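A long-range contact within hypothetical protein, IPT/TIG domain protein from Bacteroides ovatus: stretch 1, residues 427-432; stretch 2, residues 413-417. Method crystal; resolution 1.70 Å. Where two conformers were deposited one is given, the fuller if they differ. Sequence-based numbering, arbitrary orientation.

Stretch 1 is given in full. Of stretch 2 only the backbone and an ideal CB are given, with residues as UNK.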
ATOM      1  N   ARG A 427       5.711  -6.062   4.997  1.00 14.29           N
ATOM      2  CA  ARG A 427       6.500  -4.856   5.166  1.00 14.52           C
ATOM      3  C   ARG A 427       5.559  -3.655   4.978  1.00 16.31           C
ATOM      4  O   ARG A 427       4.490  -3.770   4.364  1.00 17.54           O
ATOM      5  CB  ARG A 427       7.632  -4.796   4.147  1.00 14.84           C
ATOM      6  CG  ARG A 427       8.518  -6.034   4.054  1.00 15.04           C
ATOM      7  CD  ARG A 427       9.428  -6.212   5.248  1.00 15.86           C
ATOM      8  NE  ARG A 427      10.551  -5.276   5.293  1.00 15.22           N
ATOM      9  CZ  ARG A 427      11.615  -5.280   4.487  1.00 16.68           C
ATOM     10  NH1 ARG A 427      11.795  -6.195   3.571  1.00 15.89           N
ATOM     11  NH2 ARG A 427      12.551  -4.371   4.647  1.00 17.15           N
ATOM     12  N   LYS A 428       5.940  -2.529   5.557  1.00 15.80           N
ATOM     13  CA  LYS A 428       5.185  -1.283   5.417  1.00 16.45           C
ATOM     14  C   LYS A 428       6.064  -0.204   4.795  1.00 17.64           C
ATOM     15  O   LYS A 428       7.248  -0.102   5.109  1.00 16.15           O
ATOM     16  CB  LYS A 428       4.672  -0.856   6.776  1.00 18.90           C
ATOM     17  CG  LYS A 428       3.887   0.448   6.833  1.00 20.45           C
ATOM     18  CD  LYS A 428       3.361   0.593   8.266  1.00 25.32           C
ATOM     19  CE  LYS A 428       2.912   1.982   8.613  1.00 29.88           C
ATOM     20  NZ  LYS A 428       2.477   2.005  10.053  1.00 31.45           N
ATOM     21  N   ILE A 429       5.485   0.578   3.884  1.00 16.13           N
ATOM     22  CA  ILE A 429       6.161   1.779   3.372  1.00 16.54           C
ATOM     23  C   ILE A 429       5.323   2.979   3.796  1.00 17.09           C
ATOM     24  O   ILE A 429       4.152   3.080   3.435  1.00 17.89           O
ATOM     25  CB  ILE A 429       6.349   1.771   1.833  1.00 16.94           C
ATOM     26  CG1 ILE A 429       7.113   0.521   1.366  1.00 17.31           C
ATOM     27  CG2 ILE A 429       7.077   3.052   1.402  1.00 19.22           C
ATOM     28  CD1 ILE A 429       7.274   0.415  -0.145  1.00 18.22           C
ATOM     29  N   ALA A 430       5.916   3.879   4.567  1.00 16.48           N
ATOM     30  CA  ALA A 430       5.210   5.016   5.139  1.00 17.98           C
ATOM     31  C   ALA A 430       6.247   6.047   5.560  1.00 19.11           C
ATOM     32  O   ALA A 430       7.454   5.751   5.588  1.00 17.95           O
ATOM     33  CB  ALA A 430       4.403   4.586   6.383  1.00 17.94           C
ATOM     34  N   PRO A 431       5.784   7.253   5.912  1.00 22.14           N
ATOM     35  CA  PRO A 431       6.673   8.248   6.504  1.00 23.32           C
ATOM     36  C   PRO A 431       7.366   7.726   7.748  1.00 24.10           C
ATOM     37  O   PRO A 431       6.750   7.021   8.557  1.00 22.58           O
ATOM     38  CB  PRO A 431       5.727   9.383   6.893  1.00 26.72           C
ATOM     39  CG  PRO A 431       4.548   9.238   6.021  1.00 24.15           C
ATOM     40  CD  PRO A 431       4.419   7.770   5.707  1.00 25.01           C
ATOM     41  N   GLU A 432       8.643   8.054   7.891  1.00 24.36           N
ATOM     42  CA  GLU A 432       9.441   7.735   9.067  0.50 25.34           C
ATOM     43  C   GLU A 432       8.812   8.377  10.296  1.00 27.71           C
ATOM     44  O   GLU A 432       8.392   9.513  10.201  1.00 29.36           O
ATOM     45  CB  GLU A 432      10.849   8.323   8.887  0.50 25.94           C
ATOM     46  CG  GLU A 432      10.865   9.839   8.662  0.50 26.76           C
ATOM     47  CD  GLU A 432      12.234  10.374   8.320  0.50 27.79           C
ATOM     48  OE1 GLU A 432      13.226   9.797   8.770  0.50 25.30           O
ATOM     49  OE2 GLU A 432      12.310  11.391   7.608  0.50 31.11           O
ATOM     50  N   UNK A 413      -4.632   4.908   6.666  1.00 20.57           N
ATOM     51  CA  UNK A 413      -3.398   5.045   7.445  1.00 21.55           C
ATOM     52  C   UNK A 413      -2.239   5.582   6.602  1.00 23.83           C
ATOM     53  O   UNK A 413      -1.125   5.703   7.111  1.00 27.06           O
ATOM     54  CB  UNK A 413      -3.011   3.695   8.052  1.00 21.55           C
ATOM     55  N   UNK A 414      -2.516   5.867   5.326  1.00 24.18           N
ATOM     56  CA  UNK A 414      -1.558   6.441   4.365  1.00 23.91           C
ATOM     57  C   UNK A 414      -0.229   5.678   4.306  1.00 21.68           C
ATOM     58  O   UNK A 414       0.827   6.229   4.574  1.00 22.65           O
ATOM     59  CB  UNK A 414      -1.283   7.903   4.724  1.00 23.91           C
ATOM     60  N   UNK A 415      -0.299   4.406   3.942  1.00 18.47           N
ATOM     61  CA  UNK A 415       0.896   3.557   3.860  1.00 18.18           C
ATOM     62  C   UNK A 415       0.656   2.411   2.913  1.00 16.31           C
ATOM     63  O   UNK A 415      -0.495   2.045   2.654  1.00 18.02           O
ATOM     64  CB  UNK A 415       1.290   3.025   5.239  1.00 18.18           C
ATOM     65  N   UNK A 416       1.738   1.865   2.360  1.00 15.29           N
ATOM     66  CA  UNK A 416       1.676   0.631   1.613  1.00 15.01           C
ATOM     67  C   UNK A 416       1.960  -0.565   2.533  1.00 15.35           C
ATOM     68  O   UNK A 416       2.797  -0.463   3.450  1.00 15.63           O
ATOM     69  CB  UNK A 416       2.666   0.667   0.447  1.00 15.01           C
ATOM     70  N   UNK A 417       1.329  -1.700   2.237  1.00 15.35           N
ATOM     71  CA  UNK A 417       1.740  -3.010   2.782  1.00 14.68           C
ATOM     72  C   UNK A 417       2.288  -3.819   1.612  1.00 15.72           C
ATOM     73  O   UNK A 417       1.685  -3.841   0.531  1.00 15.42           O
ATOM     74  CB  UNK A 417       0.581  -3.737   3.468  1.00 14.68           C
TER

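The two stretches run antiparallel, with 169° between the directions of their strands. The pairing is made at Ile429, where the backbones of Ile429 and position 416 exchange two hydrogen bonds.

Position 413 precedes the strand. Its CB points sideways, and nothing of stretch 1 lies within 5.5 Å of it. Stretch 1 sets no demand here, so many side chains would suit. The residue is Arg413, whose end leads away and is hydrogen-bonded elsewhere in the structure.

Position 414 has phi/psi of 51/61, a left-handed backbone. Glycine, asparagine and aspartate adopt this most readily, though other residues can. The CB again has open space around it. The residue is Lys414. Its side chain leads away, and its backbone does the touching: O lies 4.1 Å from Pro431 CD. A water donates weak hydrogen bonds to Lys414 O and Ile429 O, both at 3.4 Å.

Position 415 has an extended backbone, and its CB points toward stretch 1. The ideal CB is 3.4 Å from Ile429 O, 3.7 Å from Ala430 CB and 3.9 Å from Lys428 CE. A methyl group and the aliphatic part of a lysine favour a small or modest side chain, such as alanine, serine, cysteine or valine. The residue is Cys415, with chi1 in p. Its CB packs against Ala430 CB at 3.7 Å and meets Lys428 CE at 3.9 Å.

Position 416 pairs with Ile429, and both side chains lie on the same face of the sheet. The ideal CB is 4.1 Å from Ile429 CB, so an apolar side chain is expected: valine, isoleucine, leucine or an aromatic. The residue is Phe416, with chi1 in m. Its CB lies 4.0 Å from Ile429 CB. Its N donates to Ile429 O at 2.9 Å, and its O accepts from Ile429 N at 2.9 Å. The same O receives a CA-H...O contact from Lys428 CA at 3.2 Å.

Position 417 pairs with Lys428 without hydrogen bonds, and its side chain shares the face of Lys428. The extended lysine offers a long aliphatic run ending in a charge. A carboxylate, a polar group or an aromatic could suit it. The residue is Tyr417, with chi1 in m. Its CE1 lies 4.3 Å from Lys428 CD, so the ring lies beside the aliphatic chain. A water links the polar ends: it donates to Tyr417 OH at 2.8 Å and accepts a weak bond from Lys428 NZ at 3.4 Å. Tyr417 CA also makes a CA-H...O contact with Arg427 O at 3.3 Å.

Stretch 2, residues 413-417: RKCFY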
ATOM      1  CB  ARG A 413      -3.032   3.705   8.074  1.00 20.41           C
ATOM      2  CG  ARG A 413      -4.163   3.133   8.916  1.00 20.19           C
ATOM      3  CD  ARG A 413      -3.822   1.837   9.635  1.00 19.86           C
ATOM      4  NE  ARG A 413      -4.992   1.339  10.363  1.00 20.21           N
ATOM      5  CZ  ARG A 413      -6.021   0.682   9.822  1.00 20.05           C
ATOM      6  NH1 ARG A 413      -6.038   0.378   8.541  1.00 20.11           N
ATOM      7  NH2 ARG A 413      -7.052   0.321  10.583  1.00 21.67           N
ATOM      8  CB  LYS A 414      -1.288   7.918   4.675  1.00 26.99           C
ATOM      9  CG  LYS A 414      -2.522   8.814   4.735  1.00 35.56           C
ATOM     10  CD  LYS A 414      -3.266   8.896   3.417  1.00 43.14           C
ATOM     11  CE  LYS A 414      -4.345   9.983   3.479  1.00 49.76           C
ATOM     12  NZ  LYS A 414      -5.613   9.597   2.784  1.00 50.56           N
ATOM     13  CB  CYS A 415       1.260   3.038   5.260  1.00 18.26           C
ATOM     14  SG  CYS A 415      -0.031   2.028   6.041  1.00 21.70           S
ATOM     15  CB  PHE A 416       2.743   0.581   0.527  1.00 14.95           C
ATOM     16  CG  PHE A 416       2.525   1.540  -0.604  1.00 15.89           C
ATOM     17  CD1 PHE A 416       3.054   2.807  -0.557  1.00 17.92           C
ATOM     18  CD2 PHE A 416       1.805   1.154  -1.725  1.00 16.72           C
ATOM     19  CE1 PHE A 416       2.871   3.693  -1.604  1.00 19.19           C
ATOM     20  CE2 PHE A 416       1.614   2.047  -2.779  1.00 17.65           C
ATOM     21  CZ  PHE A 416       2.150   3.296  -2.715  1.00 18.64           C
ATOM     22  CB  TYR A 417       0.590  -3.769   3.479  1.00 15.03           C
ATOM     23  CG  TYR A 417      -0.051  -2.933   4.546  1.00 16.16           C
ATOM     24  CD1 TYR A 417       0.690  -2.472   5.631  1.00 16.72           C
ATOM     25  CD2 TYR A 417      -1.385  -2.562   4.451  1.00 17.86           C
ATOM     26  CE1 TYR A 417       0.121  -1.635   6.569  1.00 18.72           C
ATOM     27  CE2 TYR A 417      -1.965  -1.747   5.393  1.00 18.82           C
ATOM     28  CZ  TYR A 417      -1.217  -1.293   6.455  1.00 18.40           C
ATOM     29  OH  TYR A 417      -1.805  -0.453   7.365  1.00 19.45           O
TER
HETATM   30  O   HOH W   1       3.102   5.992   2.092  1.00 55.13           O
HETATM   31  O   HOH W   2      -0.485   0.425   9.649  1.00 24.29           O
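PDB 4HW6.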